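Side-chain contacts in catechol 1,2 dioxygenase (Acinetobacter radioresistens, PDB 2XSU), which probably catalyses the iron(III)-dependent intradiol cleavage of catechol by dioxygen to cis,cis-muconate, the opening step of its degradation through the beta-ketoadipate pathway: residues E56-K59 with G60-Y63; A70-L73 with G74-A77; G207-Q210 with A211-K215. The protein carries 1 engineered substitution. All coordinates share one frame; numbering follows the deposited sequence.

In the fold
The three contacts lie on helix 54-69, at the loop leading into helix 73-80, and on helix 208-215, grouped around one bound phospholipid and each within reach of the second subunit. Interactions 1 and 2 belong to the helical N-terminal part; interaction 3 belongs to the catalytic part. Tyr-63 OH of interaction 1 lies 2.8 Å from Thr-208 O of interaction 3, a probable hydrogen bond, and packs beside Leu-76 CD1 of interaction 2 at 3.8 Å. Glu-72 OE1 of interaction 2 reaches Thr-209 OG1 of interaction 3 at 2.8 Å, probably also bonded. Interaction 2 approaches the active site: the side chain of Leu-75 is about 8 Å from the iron, whereas interaction 1 lies away from the iron site.

Interaction 1: E56-K59 with G60-Y63; sequences EVWK and GLEY. With PIE (1,2-diacyl-sn-glycero-3-phosphoinositol), chain C.
Trp-58 and Leu-61, together with Lys-59, Gly-60, Glu-62 and Tyr-63, make a local contact over successive turns of alpha-helix 54-69, in the helical lipid-binding region by the dimer interface of this intradiol dioxygenase. The backbone bonds are regular: Leu-61 N donates to Val-57 O at 3.0 Å with an N-H...O angle of 164°, and the bonds from Gly-60, Glu-62 and Tyr-63 to the residues four places earlier follow the same pattern. On the face turned to the second subunit, Leu-61 CD1 leans obliquely on the indole of Trp-58, 3.7 Å from CZ3, while Arg-307 of the second subunit makes a cation-pi contact with the same indole. Glu-62 carries its CG anti to its own carbonyl carbon (chi1 -71°), which folds the side chain back along the helix until CD lies 3.2 Å from Trp-58 O. Its OE2 accepts a bond from the backbone N of Arg-308 of the second subunit, and the ammonium group of Lys-59 pairs with Glu-306 there, so both charged ends are held across the interface.

The lipid takes another face. Lys-59 lays its extended aliphatic chain against one acyl chain, CD reaching C23 of the phospholipid at 3.8 Å. Having no side chain, Gly-60 lets this same chain pass close to the helix backbone at C47. Tyr-63, with CG anti to the backbone N (chi1 177°), meets the ester of the other chain, CD1 lying 3.5 Å from lipid O32, and its hydroxyl points to Thr-208 O. Gly-60 CA touches that second chain too, 3.8 Å from lipid C33.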
loop_
_atom_site.group_PDB
_atom_site.type_symbol
_atom_site.label_atom_id
_atom_site.label_comp_id
_atom_site.label_asym_id
_atom_site.label_seq_id
_atom_site.Cartn_x
_atom_site.Cartn_y
_atom_site.Cartn_z
ATOM N N GLU A 56 -10.807 8.995 7.346
ATOM C CA GLU A 56 -9.573 8.393 7.884
ATOM C C GLU A 56 -9.089 7.196 7.046
ATOM O O GLU A 56 -7.907 7.073 6.735
ATOM C CB GLU A 56 -9.779 7.977 9.342
ATOM C CG GLU A 56 -9.955 9.199 10.234
ATOM C CD GLU A 56 -10.277 8.858 11.668
ATOM O OE1 GLU A 56 -11.137 7.990 11.921
ATOM O OE2 GLU A 56 -9.671 9.480 12.568
ATOM N N VAL A 57 -10.014 6.330 6.637
ATOM C CA VAL A 57 -9.656 5.211 5.785
ATOM C C VAL A 57 -9.069 5.703 4.459
ATOM O O VAL A 57 -8.017 5.234 4.019
ATOM C CB VAL A 57 -10.877 4.286 5.530
ATOM C CG1 VAL A 57 -10.556 3.197 4.519
ATOM C CG2 VAL A 57 -11.347 3.659 6.841
ATOM N N TRP A 58 -9.712 6.690 3.826
ATOM C CA TRP A 58 -9.204 7.215 2.558
ATOM C C TRP A 58 -7.838 7.859 2.740
ATOM O O TRP A 58 -6.971 7.662 1.917
ATOM C CB TRP A 58 -10.199 8.195 1.905
ATOM C CG TRP A 58 -11.502 7.543 1.526
ATOM C CD1 TRP A 58 -12.742 7.990 1.862
ATOM C CD2 TRP A 58 -11.702 6.337 0.771
ATOM N NE1 TRP A 58 -13.704 7.137 1.384
ATOM C CE2 TRP A 58 -13.098 6.129 0.684
ATOM C CE3 TRP A 58 -10.837 5.426 0.141
ATOM C CZ2 TRP A 58 -13.662 5.037 -0.000
ATOM C CZ3 TRP A 58 -11.392 4.342 -0.544
ATOM C CH2 TRP A 58 -12.807 4.161 -0.611
ATOM N N LYS A 59 -7.627 8.554 3.860
ATOM C CA LYS A 59 -6.298 9.126 4.116
ATOM C C LYS A 59 -5.244 8.028 4.226
ATOM O O LYS A 59 -4.119 8.188 3.722
ATOM C CB LYS A 59 -6.308 10.035 5.351
ATOM C CG LYS A 59 -6.949 11.386 5.018
ATOM C CD LYS A 59 -7.062 12.346 6.198
ATOM C CE LYS A 59 -7.711 13.688 5.748
ATOM N NZ LYS A 59 -9.213 13.734 5.838
ATOM N N GLY A 60 -5.588 6.923 4.884
ATOM C CA GLY A 60 -4.645 5.789 5.001
ATOM C C GLY A 60 -4.311 5.176 3.640
ATOM O O GLY A 60 -3.154 4.880 3.343
ATOM N N LEU A 61 -5.331 4.969 2.800
ATOM C CA LEU A 61 -5.109 4.411 1.456
ATOM C C LEU A 61 -4.322 5.373 0.552
ATOM O O LEU A 61 -3.464 4.949 -0.236
ATOM C CB LEU A 61 -6.441 4.005 0.816
ATOM C CG LEU A 61 -7.104 2.782 1.416
ATOM C CD1 LEU A 61 -8.371 2.527 0.617
ATOM C CD2 LEU A 61 -6.197 1.536 1.373
ATOM N N GLU A 62 -4.591 6.673 0.679
ATOM C CA GLU A 62 -3.841 7.684 -0.056
ATOM C C GLU A 62 -2.360 7.690 0.370
ATOM O O GLU A 62 -1.459 7.774 -0.480
ATOM C CB GLU A 62 -4.495 9.052 0.099
ATOM C CG GLU A 62 -5.833 9.116 -0.690
ATOM C CD GLU A 62 -6.856 10.084 -0.119
ATOM O OE1 GLU A 62 -6.495 10.962 0.699
ATOM O OE2 GLU A 62 -8.051 9.962 -0.516
ATOM N N TYR A 63 -2.137 7.567 1.676
ATOM C CA TYR A 63 -0.765 7.439 2.201
ATOM C C TYR A 63 -0.060 6.212 1.613
ATOM O O TYR A 63 1.079 6.344 1.110
ATOM C CB TYR A 63 -0.763 7.350 3.731
ATOM C CG TYR A 63 0.642 7.141 4.264
ATOM C CD1 TYR A 63 1.525 8.214 4.375
ATOM C CD2 TYR A 63 1.081 5.863 4.621
ATOM C CE1 TYR A 63 2.851 8.021 4.815
ATOM C CE2 TYR A 63 2.395 5.652 5.054
ATOM C CZ TYR A 63 3.263 6.744 5.145
ATOM O OH TYR A 63 4.552 6.515 5.582
HETATM P P PIE C . 1.167 13.227 5.713
HETATM O O11 PIE C . 0.154 14.248 5.936
HETATM O O12 PIE C . 0.943 11.872 6.677
HETATM O O13 PIE C . 2.610 13.961 6.353
HETATM O O14 PIE C . 1.635 12.915 4.357
HETATM C C1 PIE C . -0.300 13.940 7.376
HETATM C C2 PIE C . -1.531 13.052 7.097
HETATM C C3 PIE C . -1.239 11.718 7.797
HETATM O O31 PIE C . -1.753 10.571 7.089
HETATM O O32 PIE C . 0.018 9.212 7.337
HETATM C C31 PIE C . -1.176 9.420 7.540
HETATM C C32 PIE C . -2.022 8.392 8.289
HETATM C C33 PIE C . -2.050 7.061 7.541
HETATM C C34 PIE C . -1.089 6.049 8.165
HETATM C C35 PIE C . -1.706 4.652 8.151
HETATM C C36 PIE C . -0.674 3.589 7.783
HETATM C C37 PIE C . -0.149 2.902 9.043
HETATM C C38 PIE C . 0.296 1.474 8.737
HETATM C C39 PIE C . 0.138 0.660 9.855
HETATM C C40 PIE C . 0.030 -0.728 9.776
HETATM C C41 PIE C . 0.081 -1.422 8.573
HETATM C C42 PIE C . 1.413 -2.167 8.426
HETATM O O21 PIE C . -2.835 13.639 7.500
HETATM O O22 PIE C . -2.332 14.673 9.460
HETATM C C21 PIE C . -3.068 13.911 8.832
HETATM C C22 PIE C . -4.298 13.349 9.570
HETATM C C23 PIE C . -4.787 11.950 9.191
HETATM C C24 PIE C . -6.034 11.576 10.006
HETATM C C25 PIE C . -5.808 10.304 10.829
HETATM C C26 PIE C . -5.751 9.076 9.921
HETATM C C27 PIE C . -5.630 7.790 10.732
HETATM C C28 PIE C . -5.071 6.652 9.874
HETATM C C29 PIE C . -6.198 5.820 9.263
HETATM C C47 PIE C . -5.675 4.537 8.618
HETATM C C48 PIE C . -6.833 3.759 7.997
HETATM C C49 PIE C . -6.486 2.280 7.829
HETATM C C50 PIE C . -6.996 1.717 6.497
HETATM C C51 PIE C . -5.905 1.681 5.415
HETATM C "C1'" PIE C . 3.036 14.734 1.468
HETATM C "C2'" PIE C . 1.807 15.477 1.036
HETATM C "C3'" PIE C . 1.067 15.966 2.294
HETATM C "C4'" PIE C . 0.743 14.852 3.202
HETATM C "C5'" PIE C . 1.995 14.057 3.592
HETATM C "C6'" PIE C . 2.690 13.515 2.315
HETATM O "O1'" PIE C . 3.715 14.209 0.314
HETATM O "O2'" PIE C . 2.115 16.604 0.235
HETATM O "O3'" PIE C . -0.129 16.668 1.929
HETATM O "O4'" PIE C . -0.510 14.336 3.599
HETATM O "O6'" PIE C . 3.896 12.836 2.690
HETATM C C52 PIE C . -4.631 0.935 5.848
HETATM C C53 PIE C . -4.758 -0.576 5.657
HETATM C C54 PIE C . -4.846 -0.953 4.174
HETATM C C55 PIE C . -4.008 -2.199 3.873
HETATM C C43 PIE C . 2.448 -1.344 7.642
HETATM C C44 PIE C . 3.140 -2.171 6.559
HETATM C C45 PIE C . 4.654 -1.967 6.614
HETATM C C46 PIE C . 5.150 -1.304 5.336
#

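Interaction 2: A70-L73 with G74-A77; sequences ANEL and GLLA. With PIE (1,2-diacyl-sn-glycero-3-phosphoinositol), chain C.
Leu-73 turns its CG anti to its carbonyl carbon (chi1 -74°), while Leu-76, one turn on, sets CG anti to its backbone N (chi1 -175°); from these different starts the two side chains run side by side, their CD2 methyls 3.9 Å apart. Leu-75 leaves on a different face of the turn and runs beside Glu-72, its CD2 3.9 Å from Glu-72 OE1. The carboxylate of Glu-72 is itself held, OE1 by the Thr-209 hydroxyl and OE2 by Thr-208 N. Behind these side chains the helix starts with Leu-76 N bonded to Glu-72 O and Ala-77 N to Leu-73 O, both at 2.9 Å. A water extends the pattern backwards, donating to Asn-71 O at 2.7 Å and accepting from Leu-75 N at 3.2 Å. An acyl chain of the phospholipid ends here, with its terminal C46 lying 3.8 Å from Leu-76 CD2. Leu-75 packs instead on Cys-203, Pro-204 and Phe-254, on the side of the iron centre. Between the lipid pocket and the iron site of the dioxygenase, helix 73-80 thus begins directly after Asn-71 has closed helix 54-69 in a Schellman motif.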
loop_
_atom_site.group_PDB
_atom_site.type_symbol
_atom_site.label_atom_id
_atom_site.label_comp_id
_atom_site.label_asym_id
_atom_site.label_seq_id
_atom_site.Cartn_x
_atom_site.Cartn_y
_atom_site.Cartn_z
ATOM N N ALA A 70 6.518 6.304 -4.203
ATOM C CA ALA A 70 7.841 6.788 -3.766
ATOM C C ALA A 70 8.841 5.636 -3.545
ATOM O O ALA A 70 10.021 5.888 -3.211
ATOM C CB ALA A 70 7.680 7.602 -2.492
ATOM N N ASN A 71 8.390 4.399 -3.761
ATOM C CA ASN A 71 9.152 3.168 -3.502
ATOM C C ASN A 71 9.681 3.122 -2.081
ATOM O O ASN A 71 10.847 2.752 -1.862
ATOM C CB ASN A 71 10.294 3.022 -4.512
ATOM C CG ASN A 71 9.799 2.645 -5.898
ATOM O OD1 ASN A 71 9.893 3.445 -6.842
ATOM N ND2 ASN A 71 9.296 1.417 -6.035
ATOM N N GLU A 72 8.819 3.468 -1.124
ATOM C CA GLU A 72 9.227 3.585 0.288
ATOM C C GLU A 72 8.599 2.562 1.232
ATOM O O GLU A 72 8.789 2.675 2.449
ATOM C CB GLU A 72 8.979 4.999 0.833
ATOM C CG GLU A 72 10.053 6.024 0.478
ATOM C CD GLU A 72 9.942 7.349 1.254
ATOM O OE1 GLU A 72 9.931 7.319 2.496
ATOM O OE2 GLU A 72 9.882 8.439 0.622
ATOM N N LEU A 73 7.828 1.603 0.713
ATOM C CA LEU A 73 7.173 0.629 1.596
ATOM C C LEU A 73 8.184 -0.301 2.281
ATOM O O LEU A 73 7.928 -0.768 3.388
ATOM C CB LEU A 73 6.030 -0.153 0.913
ATOM C CG LEU A 73 4.760 0.691 0.702
ATOM C CD1 LEU A 73 3.724 -0.130 -0.094
ATOM C CD2 LEU A 73 4.171 1.199 2.060
ATOM N N GLY A 74 9.317 -0.557 1.627
ATOM C CA GLY A 74 10.411 -1.343 2.268
ATOM C C GLY A 74 11.040 -0.551 3.408
ATOM O O GLY A 74 11.351 -1.091 4.497
ATOM N N LEU A 75 11.221 0.737 3.185
ATOM C CA LEU A 75 11.718 1.620 4.211
ATOM C C LEU A 75 10.744 1.695 5.400
ATOM O O LEU A 75 11.166 1.671 6.572
ATOM C CB LEU A 75 11.967 3.007 3.598
ATOM C CG LEU A 75 12.886 3.960 4.293
ATOM C CD1 LEU A 75 14.246 3.298 4.539
ATOM C CD2 LEU A 75 13.048 5.204 3.357
ATOM N N LEU A 76 9.442 1.787 5.107
ATOM C CA LEU A 76 8.419 1.839 6.147
ATOM C C LEU A 76 8.366 0.539 6.943
ATOM O O LEU A 76 8.166 0.573 8.160
ATOM C CB LEU A 76 7.046 2.109 5.506
ATOM C CG LEU A 76 5.905 2.304 6.538
ATOM C CD1 LEU A 76 6.158 3.533 7.394
ATOM C CD2 LEU A 76 4.610 2.447 5.764
ATOM N N ALA A 77 8.545 -0.598 6.254
ATOM C CA ALA A 77 8.622 -1.893 6.954
ATOM C C ALA A 77 9.762 -1.906 7.969
ATOM O O ALA A 77 9.627 -2.457 9.087
ATOM C CB ALA A 77 8.756 -3.040 5.946
HETATM P P PIE C . 1.167 13.227 5.713
HETATM O O11 PIE C . 0.154 14.248 5.936
HETATM O O12 PIE C . 0.943 11.872 6.677
HETATM O O13 PIE C . 2.610 13.961 6.353
HETATM O O14 PIE C . 1.635 12.915 4.357
HETATM C C1 PIE C . -0.300 13.940 7.376
HETATM C C2 PIE C . -1.531 13.052 7.097
HETATM C C3 PIE C . -1.239 11.718 7.797
HETATM O O31 PIE C . -1.753 10.571 7.089
HETATM O O32 PIE C . 0.018 9.212 7.337
HETATM C C31 PIE C . -1.176 9.420 7.540
HETATM C C32 PIE C . -2.022 8.392 8.289
HETATM C C33 PIE C . -2.050 7.061 7.541
HETATM C C34 PIE C . -1.089 6.049 8.165
HETATM C C35 PIE C . -1.706 4.652 8.151
HETATM C C36 PIE C . -0.674 3.589 7.783
HETATM C C37 PIE C . -0.149 2.902 9.043
HETATM C C38 PIE C . 0.296 1.474 8.737
HETATM C C39 PIE C . 0.138 0.660 9.855
HETATM C C40 PIE C . 0.030 -0.728 9.776
HETATM C C41 PIE C . 0.081 -1.422 8.573
HETATM C C42 PIE C . 1.413 -2.167 8.426
HETATM O O21 PIE C . -2.835 13.639 7.500
HETATM O O22 PIE C . -2.332 14.673 9.460
HETATM C C21 PIE C . -3.068 13.911 8.832
HETATM C C22 PIE C . -4.298 13.349 9.570
HETATM C C23 PIE C . -4.787 11.950 9.191
HETATM C C24 PIE C . -6.034 11.576 10.006
HETATM C C25 PIE C . -5.808 10.304 10.829
HETATM C C26 PIE C . -5.751 9.076 9.921
HETATM C C27 PIE C . -5.630 7.790 10.732
HETATM C C28 PIE C . -5.071 6.652 9.874
HETATM C C29 PIE C . -6.198 5.820 9.263
HETATM C C47 PIE C . -5.675 4.537 8.618
HETATM C C48 PIE C . -6.833 3.759 7.997
HETATM C C49 PIE C . -6.486 2.280 7.829
HETATM C C50 PIE C . -6.996 1.717 6.497
HETATM C C51 PIE C . -5.905 1.681 5.415
HETATM C "C1'" PIE C . 3.036 14.734 1.468
HETATM C "C2'" PIE C . 1.807 15.477 1.036
HETATM C "C3'" PIE C . 1.067 15.966 2.294
HETATM C "C4'" PIE C . 0.743 14.852 3.202
HETATM C "C5'" PIE C . 1.995 14.057 3.592
HETATM C "C6'" PIE C . 2.690 13.515 2.315
HETATM O "O1'" PIE C . 3.715 14.209 0.314
HETATM O "O2'" PIE C . 2.115 16.604 0.235
HETATM O "O3'" PIE C . -0.129 16.668 1.929
HETATM O "O4'" PIE C . -0.510 14.336 3.599
HETATM O "O6'" PIE C . 3.896 12.836 2.690
HETATM C C52 PIE C . -4.631 0.935 5.848
HETATM C C53 PIE C . -4.758 -0.576 5.657
HETATM C C54 PIE C . -4.846 -0.953 4.174
HETATM C C55 PIE C . -4.008 -2.199 3.873
HETATM C C43 PIE C . 2.448 -1.344 7.642
HETATM C C44 PIE C . 3.140 -2.171 6.559
HETATM C C45 PIE C . 4.654 -1.967 6.614
HETATM C C46 PIE C . 5.150 -1.304 5.336
HETATM O O HOH W 1 11.343 0.861 0.035
#

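Interaction 3: G207-Q210 with A211-K215; sequences GTTQ and ALLNK. With PIE (1,2-diacyl-sn-glycero-3-phosphoinositol), chain C.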
loop_
_atom_site.group_PDB
_atom_site.type_symbol
_atom_site.label_atom_id
_atom_site.label_comp_id
_atom_site.label_asym_id
_atom_site.label_seq_id
_atom_site.Cartn_x
_atom_site.Cartn_y
_atom_site.Cartn_z
ATOM N N GLY A 207 9.921 12.727 2.154
ATOM C CA GLY A 207 9.284 11.480 1.699
ATOM C C GLY A 207 8.203 10.990 2.654
ATOM O O GLY A 207 7.971 11.564 3.724
ATOM N N THR A 208 7.550 9.892 2.258
ATOM C CA THR A 208 6.408 9.371 2.992
ATOM C C THR A 208 6.748 8.741 4.344
ATOM O O THR A 208 5.989 8.878 5.295
ATOM C CB THR A 208 5.603 8.338 2.150
ATOM O OG1 THR A 208 6.489 7.334 1.663
ATOM C CG2 THR A 208 4.928 9.033 0.940
ATOM N N THR A 209 7.895 8.062 4.430
ATOM C CA THR A 209 8.265 7.428 5.688
ATOM C C THR A 209 8.507 8.477 6.790
ATOM O O THR A 209 7.929 8.389 7.889
ATOM C CB THR A 209 9.470 6.448 5.516
ATOM O OG1 THR A 209 9.169 5.515 4.458
ATOM C CG2 THR A 209 9.684 5.675 6.815
ATOM N N GLN A 210 9.300 9.503 6.467
ATOM C CA GLN A 210 9.550 10.575 7.426
ATOM C C GLN A 210 8.272 11.340 7.765
ATOM O O GLN A 210 8.076 11.736 8.911
ATOM C CB GLN A 210 10.662 11.514 6.939
ATOM C CG GLN A 210 11.213 12.396 8.083
ATOM C CD GLN A 210 11.800 11.576 9.232
ATOM O OE1 GLN A 210 12.704 10.786 9.013
ATOM N NE2 GLN A 210 11.271 11.744 10.453
ATOM N N ALA A 211 7.367 11.494 6.791
ATOM C CA ALA A 211 6.102 12.154 7.098
ATOM C C ALA A 211 5.353 11.435 8.213
ATOM O O ALA A 211 4.805 12.069 9.128
ATOM C CB ALA A 211 5.233 12.259 5.835
ATOM N N LEU A 212 5.295 10.103 8.143
ATOM C CA LEU A 212 4.581 9.357 9.150
ATOM C C LEU A 212 5.380 9.350 10.471
ATOM O O LEU A 212 4.807 9.559 11.552
ATOM C CB LEU A 212 4.274 7.935 8.649
ATOM C CG LEU A 212 3.605 7.021 9.678
ATOM C CD1 LEU A 212 2.252 7.568 10.187
ATOM C CD2 LEU A 212 3.356 5.658 9.026
ATOM N N LEU A 213 6.701 9.153 10.390
ATOM C CA LEU A 213 7.524 9.222 11.605
ATOM C C LEU A 213 7.356 10.563 12.325
ATOM O O LEU A 213 7.267 10.607 13.552
ATOM C CB LEU A 213 8.997 8.958 11.294
ATOM C CG LEU A 213 9.378 7.549 10.816
ATOM C CD1 LEU A 213 10.819 7.557 10.245
ATOM C CD2 LEU A 213 9.227 6.496 11.937
ATOM N N ASN A 214 7.273 11.648 11.577
ATOM C CA ASN A 214 6.998 12.951 12.198
ATOM C C ASN A 214 5.721 12.981 13.029
ATOM O O ASN A 214 5.734 13.533 14.142
ATOM C CB ASN A 214 6.986 14.074 11.149
ATOM C CG ASN A 214 8.363 14.389 10.603
ATOM O OD1 ASN A 214 9.379 13.987 11.162
ATOM N ND2 ASN A 214 8.402 15.116 9.494
ATOM N N LYS A 215 4.632 12.372 12.508
ATOM C CA LYS A 215 3.365 12.275 13.241
ATOM C C LYS A 215 3.487 11.422 14.508
ATOM O O LYS A 215 2.747 11.631 15.479
ATOM C CB LYS A 215 2.267 11.714 12.336
ATOM C CG LYS A 215 1.941 12.586 11.124
ATOM C CD LYS A 215 1.156 13.828 11.535
ATOM C CE LYS A 215 0.847 14.717 10.337
ATOM N NZ LYS A 215 -0.109 15.804 10.685
HETATM P P PIE C . 1.167 13.227 5.713
HETATM O O11 PIE C . 0.154 14.248 5.936
HETATM O O12 PIE C . 0.943 11.872 6.677
HETATM O O13 PIE C . 2.610 13.961 6.353
HETATM O O14 PIE C . 1.635 12.915 4.357
HETATM C C1 PIE C . -0.300 13.940 7.376
HETATM C C2 PIE C . -1.531 13.052 7.097
HETATM C C3 PIE C . -1.239 11.718 7.797
HETATM O O31 PIE C . -1.753 10.571 7.089
HETATM O O32 PIE C . 0.018 9.212 7.337
HETATM C C31 PIE C . -1.176 9.420 7.540
HETATM C C32 PIE C . -2.022 8.392 8.289
HETATM C C33 PIE C . -2.050 7.061 7.541
HETATM C C34 PIE C . -1.089 6.049 8.165
HETATM C C35 PIE C . -1.706 4.652 8.151
HETATM C C36 PIE C . -0.674 3.589 7.783
HETATM C C37 PIE C . -0.149 2.902 9.043
HETATM C C38 PIE C . 0.296 1.474 8.737
HETATM C C39 PIE C . 0.138 0.660 9.855
HETATM C C40 PIE C . 0.030 -0.728 9.776
HETATM C C41 PIE C . 0.081 -1.422 8.573
HETATM C C42 PIE C . 1.413 -2.167 8.426
HETATM O O21 PIE C . -2.835 13.639 7.500
HETATM O O22 PIE C . -2.332 14.673 9.460
HETATM C C21 PIE C . -3.068 13.911 8.832
HETATM C C22 PIE C . -4.298 13.349 9.570
HETATM C C23 PIE C . -4.787 11.950 9.191
HETATM C C24 PIE C . -6.034 11.576 10.006
HETATM C C25 PIE C . -5.808 10.304 10.829
HETATM C C26 PIE C . -5.751 9.076 9.921
HETATM C C27 PIE C . -5.630 7.790 10.732
HETATM C C28 PIE C . -5.071 6.652 9.874
HETATM C C29 PIE C . -6.198 5.820 9.263
HETATM C C47 PIE C . -5.675 4.537 8.618
HETATM C C48 PIE C . -6.833 3.759 7.997
HETATM C C49 PIE C . -6.486 2.280 7.829
HETATM C C50 PIE C . -6.996 1.717 6.497
HETATM C C51 PIE C . -5.905 1.681 5.415
HETATM C "C1'" PIE C . 3.036 14.734 1.468
HETATM C "C2'" PIE C . 1.807 15.477 1.036
HETATM C "C3'" PIE C . 1.067 15.966 2.294
HETATM C "C4'" PIE C . 0.743 14.852 3.202
HETATM C "C5'" PIE C . 1.995 14.057 3.592
HETATM C "C6'" PIE C . 2.690 13.515 2.315
HETATM O "O1'" PIE C . 3.715 14.209 0.314
HETATM O "O2'" PIE C . 2.115 16.604 0.235
HETATM O "O3'" PIE C . -0.129 16.668 1.929
HETATM O "O4'" PIE C . -0.510 14.336 3.599
HETATM O "O6'" PIE C . 3.896 12.836 2.690
HETATM C C52 PIE C . -4.631 0.935 5.848
HETATM C C53 PIE C . -4.758 -0.576 5.657
HETATM C C54 PIE C . -4.846 -0.953 4.174
HETATM C C55 PIE C . -4.008 -2.199 3.873
HETATM C C43 PIE C . 2.448 -1.344 7.642
HETATM C C44 PIE C . 3.140 -2.171 6.559
HETATM C C45 PIE C . 4.654 -1.967 6.614
HETATM C C46 PIE C . 5.150 -1.304 5.336
#
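Gly-207 occupies the N-cap position of the short helix 208-215, its carbonyl accepting from Ala-211 N in the first turn. Leu-212, Leu-213 and Asn-214 bond likewise to Thr-208, Thr-209 and Gln-210; the bond from Leu-213 N to Thr-209 O, 2.9 Å long, is almost straight at 173°. Over this backbone Gln-210 and Asn-214 are joined by their amides. The Gln-210 chain bends at chi2 (60°) and comes back over the following turn, bringing NE2 to 3.0 Å from Asn-214 OD1. NE2 sits 47° out of the asparagine carbonyl plane, off the lone-pair directions, while OD1 lies nearly in the plane of the glutamine amide. NE2 also has a weak bond to Arg-218 O, and Leu-213 crosses the bent chain at about a right angle, its CB 3.7 Å from Gln-210 NE2.

On the lipid side, Ala-211 CB approaches phosphate oxygen O13 at 3.2 Å. Lys-215 reaches the glycerol end of the lipid, where NZ donates to the acyl-ester carbonyl oxygen O22 at 2.8 Å. Helix 208-215 packs against helices 54-69 and 73-80: Thr-208 rests on Asp-66 and Ala-67 of the former, Thr-209 and Leu-212 on Leu-76 of the latter, while Leu-213 meets the loop residue Phe-254 and Leu-212 also Ile-32 of the second subunit.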